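Local structure of ankyrin repeat domain protein (Legionella pneumophila subsp. pneumophila, 6MCA) at residues S198-F202 / E382-D387; Y217-I221 / A359-E364. The protein acts as a bacterial effector (AnkH) that interacts with LARP7 of the host 7SK snRNP complex and combines ankyrin repeats with a cysteine protease-like part. All coordinates share one frame; numbering follows the deposited sequence.

Contact 1: S198-F202 / E382-D387; sequences SLRRF and EWVEWD
The hydroxyl oxygen of S198, OG, is approached by W383 and D387 of the facing helix. W383 donates its indole N-H to it, with NE1 2.9 Å from S198 OG; the bond is bent, 145° at the hydrogen, with the oxygen also tilted from the indole plane. D387 OD1 lies 3.0 Å from S198 OG. That carboxylate is itself held by salt bridges to R390, one turn further along its own helix, and to R162 of helix 147-162. The same R162 makes a cation-pi contact with W383. Next to this polar end, L199 sets its CD2 methyl over a face of the W383 indole, 3.6 Å from CE2. F202 then joins the two tryptophans. Its CG stands anti to the backbone N (chi1 177°), which places the ring between W383 and W386, where one face receives the edge of W383, CD1 of the tryptophan lying 3.7 Å from CG of F202. The edge of the phenylalanine is in turn directed at the face of W386, with F202 CD1 3.6 Å from W386 CD2, so both pairs are T-shaped (edge-to-face). CH-pi contacts reinforce them: W383 CA lies over the F202 ring, and F202 CA over the six-membered ring of W386, 3.9 Å from its centroid. At the far end of the indole, CH2 of W386 comes 3.7 Å from CB of R201, whose guanidinium turns back to D197. The two helix segments run almost perpendicular, at 93°. The contact thus pairs an aromatic cluster with a buried carboxylate and hydroxyl; the two arginines probably keep D387 negatively charged, and the indole N-H helps to satisfy the serine oxygen.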
loop_
_atom_site.group_PDB
_atom_site.type_symbol
_atom_site.label_atom_id
_atom_site.label_comp_id
_atom_site.label_asym_id
_atom_site.label_seq_id
_atom_site.Cartn_x
_atom_site.Cartn_y
_atom_site.Cartn_z
ATOM N N SER A 198 -0.481 7.755 7.024
ATOM C CA SER A 198 0.639 8.684 7.075
ATOM C C SER A 198 0.155 10.122 7.170
ATOM O O SER A 198 0.729 10.923 7.910
ATOM C CB SER A 198 1.527 8.495 5.847
ATOM O OG SER A 198 2.400 9.596 5.669
ATOM N N LEU A 199 -0.900 10.468 6.430
ATOM C CA LEU A 199 -1.477 11.802 6.565
ATOM C C LEU A 199 -2.013 12.027 7.975
ATOM O O LEU A 199 -1.810 13.099 8.567
ATOM C CB LEU A 199 -2.585 12.006 5.531
ATOM C CG LEU A 199 -2.135 12.128 4.075
ATOM C CD1 LEU A 199 -3.340 12.209 3.155
ATOM C CD2 LEU A 199 -1.232 13.339 3.891
ATOM N N ARG A 200 -2.702 11.021 8.528
ATOM C CA ARG A 200 -3.224 11.135 9.887
ATOM C C ARG A 200 -2.102 11.386 10.888
ATOM O O ARG A 200 -2.213 12.257 11.759
ATOM C CB ARG A 200 -4.000 9.872 10.261
ATOM C CG ARG A 200 -4.487 9.862 11.701
ATOM C CD ARG A 200 -5.000 8.491 12.109
ATOM N NE ARG A 200 -3.923 7.512 12.229
ATOM C CZ ARG A 200 -3.169 7.362 13.312
ATOM N NH1 ARG A 200 -3.370 8.129 14.374
ATOM N NH2 ARG A 200 -2.211 6.444 13.333
ATOM N N ARG A 201 -1.012 10.623 10.781
ATOM C CA ARG A 201 0.128 10.840 11.665
ATOM C C ARG A 201 0.780 12.193 11.413
ATOM O O ARG A 201 1.285 12.823 12.351
ATOM C CB ARG A 201 1.154 9.723 11.487
ATOM C CG ARG A 201 0.631 8.339 11.809
ATOM C CD ARG A 201 1.682 7.277 11.532
ATOM N NE ARG A 201 1.206 5.942 11.881
ATOM C CZ ARG A 201 1.238 5.438 13.108
ATOM N NH1 ARG A 201 1.725 6.157 14.110
ATOM N NH2 ARG A 201 0.782 4.214 13.335
ATOM N N PHE A 202 0.774 12.652 10.161
ATOM C CA PHE A 202 1.439 13.900 9.809
ATOM C C PHE A 202 0.753 15.091 10.459
ATOM O O PHE A 202 1.407 15.914 11.110
ATOM C CB PHE A 202 1.467 14.049 8.288
ATOM C CG PHE A 202 2.073 15.334 7.813
ATOM C CD1 PHE A 202 3.408 15.616 8.046
ATOM C CD2 PHE A 202 1.307 16.258 7.121
ATOM C CE1 PHE A 202 3.969 16.799 7.603
ATOM C CE2 PHE A 202 1.862 17.442 6.676
ATOM C CZ PHE A 202 3.194 17.713 6.917
ATOM N N GLU A 382 7.190 18.776 2.390
ATOM C CA GLU A 382 7.294 18.685 3.844
ATOM C C GLU A 382 6.747 17.356 4.352
ATOM O O GLU A 382 7.374 16.698 5.193
ATOM C CB GLU A 382 6.560 19.857 4.495
ATOM C CG GLU A 382 6.909 20.077 5.957
ATOM C CD GLU A 382 6.883 21.542 6.351
ATOM O OE1 GLU A 382 6.507 22.381 5.506
ATOM O OE2 GLU A 382 7.239 21.853 7.507
ATOM N N TRP A 383 5.588 16.936 3.837
ATOM C CA TRP A 383 4.988 15.674 4.254
ATOM C C TRP A 383 5.879 14.490 3.899
ATOM O O TRP A 383 6.071 13.583 4.718
ATOM C CB TRP A 383 3.607 15.526 3.610
ATOM C CG TRP A 383 3.017 14.148 3.690
ATOM C CD1 TRP A 383 2.834 13.395 4.815
ATOM C CD2 TRP A 383 2.520 13.363 2.598
ATOM N NE1 TRP A 383 2.258 12.190 4.490
ATOM C CE2 TRP A 383 2.055 12.146 3.136
ATOM C CE3 TRP A 383 2.425 13.570 1.218
ATOM C CZ2 TRP A 383 1.503 11.140 2.342
ATOM C CZ3 TRP A 383 1.877 12.571 0.432
ATOM C CH2 TRP A 383 1.424 11.372 0.996
ATOM N N VAL A 384 6.443 14.486 2.689
ATOM C CA VAL A 384 7.263 13.354 2.265
ATOM C C VAL A 384 8.527 13.252 3.113
ATOM O O VAL A 384 8.900 12.159 3.564
ATOM C CB VAL A 384 7.587 13.465 0.763
ATOM C CG1 VAL A 384 8.688 12.488 0.380
ATOM C CG2 VAL A 384 6.335 13.205 -0.064
ATOM N N GLU A 385 9.205 14.380 3.352
ATOM C CA GLU A 385 10.418 14.332 4.166
ATOM C C GLU A 385 10.102 13.944 5.607
ATOM O O GLU A 385 10.839 13.158 6.226
ATOM C CB GLU A 385 11.143 15.677 4.109
ATOM C CG GLU A 385 11.790 15.978 2.762
ATOM C CD GLU A 385 12.770 14.904 2.323
ATOM O OE1 GLU A 385 12.520 14.255 1.286
ATOM O OE2 GLU A 385 13.793 14.710 3.014
ATOM N N TRP A 386 9.004 14.478 6.156
ATOM C CA TRP A 386 8.594 14.102 7.503
ATOM C C TRP A 386 8.320 12.608 7.596
ATOM O O TRP A 386 8.681 11.968 8.588
ATOM C CB TRP A 386 7.356 14.900 7.917
ATOM C CG TRP A 386 6.819 14.516 9.261
ATOM C CD1 TRP A 386 7.104 15.107 10.457
ATOM C CD2 TRP A 386 5.907 13.448 9.550
ATOM N NE1 TRP A 386 6.427 14.476 11.472
ATOM C CE2 TRP A 386 5.686 13.453 10.941
ATOM C CE3 TRP A 386 5.258 12.488 8.767
ATOM C CZ2 TRP A 386 4.842 12.537 11.566
ATOM C CZ3 TRP A 386 4.423 11.579 9.389
ATOM C CH2 TRP A 386 4.222 11.610 10.773
ATOM N N ASP A 387 7.688 12.029 6.570
ATOM C CA ASP A 387 7.378 10.603 6.615
ATOM C C ASP A 387 8.641 9.758 6.495
ATOM O O ASP A 387 8.763 8.719 7.158
ATOM C CB ASP A 387 6.380 10.247 5.514
ATOM C CG ASP A 387 5.501 9.069 5.887
ATOM O OD1 ASP A 387 5.048 9.009 7.050
ATOM O OD2 ASP A 387 5.262 8.202 5.020
#

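Contact 2: Y217-I221 / A359-E364; sequences YIHNI and AYSMQE
Q363 reaches across to helix 217-221 with both ends of its side-chain amide. N220 ND2 donates to Q363 OE1 at 2.7 Å in a nearly straight bond, 169° at the hydrogen; it comes almost straight in line with the Q363 carbonyl, and OE1 lies in the plane of the N220 amide. Q363 NE2 gives a longer bond of 3.2 Å to the backbone O of Y217; the donor stands above that carbonyl plane, and the same oxygen also accepts the helical N-H of I221. The glutamine chain is extended beyond CG, which carries its amide past the tyrosine, while nearer the backbone Q363 CB sits over the centre of the Y217 ring in a CH-pi contact, 3.9 Å from the centroid. Y217 is held at its edge as well. It turns that edge to the face of Y360 in a T-shaped pair, with Y217 CD2 3.6 Å from Y360 CZ, and the stem of the side chain follows, Y217 CB lying 3.6 Å from Y360 CE2. E364, poorly ordered, approaches another part of the Y217 rim. One turn on from Y217, I221 packs CG1 3.7 Å from A359 CB and sets its CD1 beside the backbone of Y360. Further out, Y360 rests on L379 of helix 373-399 and on Y214, and Q363 touches Y273 of strand 266-273. The two helix segments cross steeply, their directions 121° apart. Helix 355-364 packs on the five-stranded antiparallel sheet through M362 and on helix 215-233 through Y360 and Q363, a helix-on-sheet packing consistent with the cysteine protease-like character of this effector.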
loop_
_atom_site.group_PDB
_atom_site.type_symbol
_atom_site.label_atom_id
_atom_site.label_comp_id
_atom_site.label_asym_id
_atom_site.label_seq_id
_atom_site.Cartn_x
_atom_site.Cartn_y
_atom_site.Cartn_z
ATOM N N TYR A 217 -8.315 20.934 4.699
ATOM C CA TYR A 217 -8.227 20.392 3.345
ATOM C C TYR A 217 -7.688 18.967 3.360
ATOM O O TYR A 217 -8.275 18.060 2.758
ATOM C CB TYR A 217 -7.344 21.292 2.477
ATOM C CG TYR A 217 -8.029 22.547 1.983
ATOM C CD1 TYR A 217 -9.334 22.843 2.353
ATOM C CD2 TYR A 217 -7.370 23.434 1.142
ATOM C CE1 TYR A 217 -9.964 23.989 1.902
ATOM C CE2 TYR A 217 -7.991 24.582 0.685
ATOM C CZ TYR A 217 -9.287 24.854 1.069
ATOM O OH TYR A 217 -9.908 25.996 0.616
ATOM N N ILE A 218 -6.574 18.754 4.070
ATOM C CA ILE A 218 -6.012 17.414 4.216
ATOM C C ILE A 218 -7.075 16.441 4.704
ATOM O O ILE A 218 -7.211 15.329 4.174
ATOM C CB ILE A 218 -4.798 17.447 5.164
ATOM C CG1 ILE A 218 -3.688 18.321 4.576
ATOM C CG2 ILE A 218 -4.293 16.038 5.436
ATOM C CD1 ILE A 218 -2.390 18.269 5.354
ATOM N N HIS A 219 -7.865 16.855 5.700
ATOM C CA HIS A 219 -8.939 16.006 6.205
ATOM C C HIS A 219 -9.819 15.513 5.065
ATOM O O HIS A 219 -10.052 14.305 4.921
ATOM C CB HIS A 219 -9.773 16.767 7.237
ATOM C CG HIS A 219 -9.175 16.775 8.610
ATOM N ND1 HIS A 219 -9.160 17.899 9.407
ATOM C CD2 HIS A 219 -8.575 15.797 9.328
ATOM C CE1 HIS A 219 -8.573 17.614 10.556
ATOM N NE2 HIS A 219 -8.209 16.344 10.533
ATOM N N ASN A 220 -10.276 16.437 4.216
ATOM C CA ASN A 220 -11.115 16.053 3.085
ATOM C C ASN A 220 -10.417 15.004 2.231
ATOM O O ASN A 220 -11.014 13.980 1.874
ATOM C CB ASN A 220 -11.470 17.284 2.254
ATOM C CG ASN A 220 -12.344 18.263 3.009
ATOM O OD1 ASN A 220 -13.145 17.870 3.856
ATOM N ND2 ASN A 220 -12.195 19.547 2.705
ATOM N N ILE A 221 -9.133 15.228 1.935
ATOM C CA ILE A 221 -8.369 14.258 1.152
ATOM C C ILE A 221 -8.442 12.889 1.810
ATOM O O ILE A 221 -8.758 11.882 1.161
ATOM C CB ILE A 221 -6.914 14.731 0.983
ATOM C CG1 ILE A 221 -6.869 16.037 0.185
ATOM C CG2 ILE A 221 -6.078 13.661 0.301
ATOM C CD1 ILE A 221 -5.480 16.623 0.046
ATOM N N ALA A 359 -5.073 17.257 -5.021
ATOM C CA ALA A 359 -6.379 17.447 -4.397
ATOM C C ALA A 359 -6.414 18.730 -3.574
ATOM O O ALA A 359 -7.432 19.436 -3.553
ATOM C CB ALA A 359 -6.732 16.238 -3.530
ATOM N N TYR A 360 -5.307 19.056 -2.902
ATOM C CA TYR A 360 -5.225 20.328 -2.189
ATOM C C TYR A 360 -5.427 21.504 -3.139
ATOM O O TYR A 360 -6.258 22.389 -2.890
ATOM C CB TYR A 360 -3.879 20.436 -1.470
ATOM C CG TYR A 360 -3.833 21.535 -0.435
ATOM C CD1 TYR A 360 -3.639 22.859 -0.810
ATOM C CD2 TYR A 360 -3.986 21.251 0.915
ATOM C CE1 TYR A 360 -3.603 23.867 0.127
ATOM C CE2 TYR A 360 -3.949 22.255 1.861
ATOM C CZ TYR A 360 -3.756 23.561 1.460
ATOM O OH TYR A 360 -3.720 24.567 2.393
ATOM N N SER A 361 -4.671 21.526 -4.242
ATOM C CA SER A 361 -4.798 22.608 -5.214
ATOM C C SER A 361 -6.216 22.698 -5.761
ATOM O O SER A 361 -6.759 23.797 -5.920
ATOM C CB SER A 361 -3.801 22.409 -6.357
ATOM O OG SER A 361 -2.472 22.620 -5.920
ATOM N N MET A 362 -6.832 21.551 -6.057
ATOM C CA MET A 362 -8.194 21.564 -6.579
ATOM C C MET A 362 -9.167 22.131 -5.557
ATOM O O MET A 362 -10.136 22.811 -5.920
ATOM C CB MET A 362 -8.611 20.156 -6.998
ATOM C CG MET A 362 -7.861 19.636 -8.207
ATOM S SD MET A 362 -8.175 17.890 -8.501
ATOM C CE MET A 362 -9.888 17.935 -9.020
ATOM N N GLN A 363 -8.930 21.864 -4.271
ATOM C CA GLN A 363 -9.742 22.500 -3.239
ATOM C C GLN A 363 -9.505 24.003 -3.187
ATOM O O GLN A 363 -10.422 24.760 -2.846
ATOM C CB GLN A 363 -9.453 21.881 -1.875
ATOM C CG GLN A 363 -10.018 20.493 -1.693
ATOM C CD GLN A 363 -9.704 19.927 -0.327
ATOM O OE1 GLN A 363 -10.498 20.053 0.606
ATOM N NE2 GLN A 363 -8.537 19.306 -0.198
ATOM N N GLU A 364 -8.290 24.450 -3.516
ATOM C CA GLU A 364 -7.992 25.880 -3.454
ATOM C C GLU A 364 -8.813 26.683 -4.457
ATOM O O GLU A 364 -9.044 27.880 -4.248
ATOM C CB GLU A 364 -6.500 26.120 -3.686
ATOM C CG GLU A 364 -5.611 25.713 -2.522
ATOM C CD GLU A 364 -5.453 26.815 -1.491
ATOM O OE1 GLU A 364 -6.463 27.457 -1.138
ATOM O OE2 GLU A 364 -4.311 27.039 -1.034
#

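The centres of the two contacts are about 15 Å apart, on the same side of the chain's centre, and they touch through L199 CD1 and I221 CG2, 4.2 Å from each other. Along the chain the order is 198-202, 217-221, 359-364, 382-387, so contact 2 falls within the span that contact 1 bridges. Helices 188-202 and 215-233 are successive, as are 355-364 and 373-399: two consecutive helix pairs meet each other, brought together over a long intervening region that includes the five-stranded antiparallel sheet. V356 of helix 355-364 touches L199 and W383, and L379 of helix 373-399 touches I218, so side chains of all four helices interlock in one packed region.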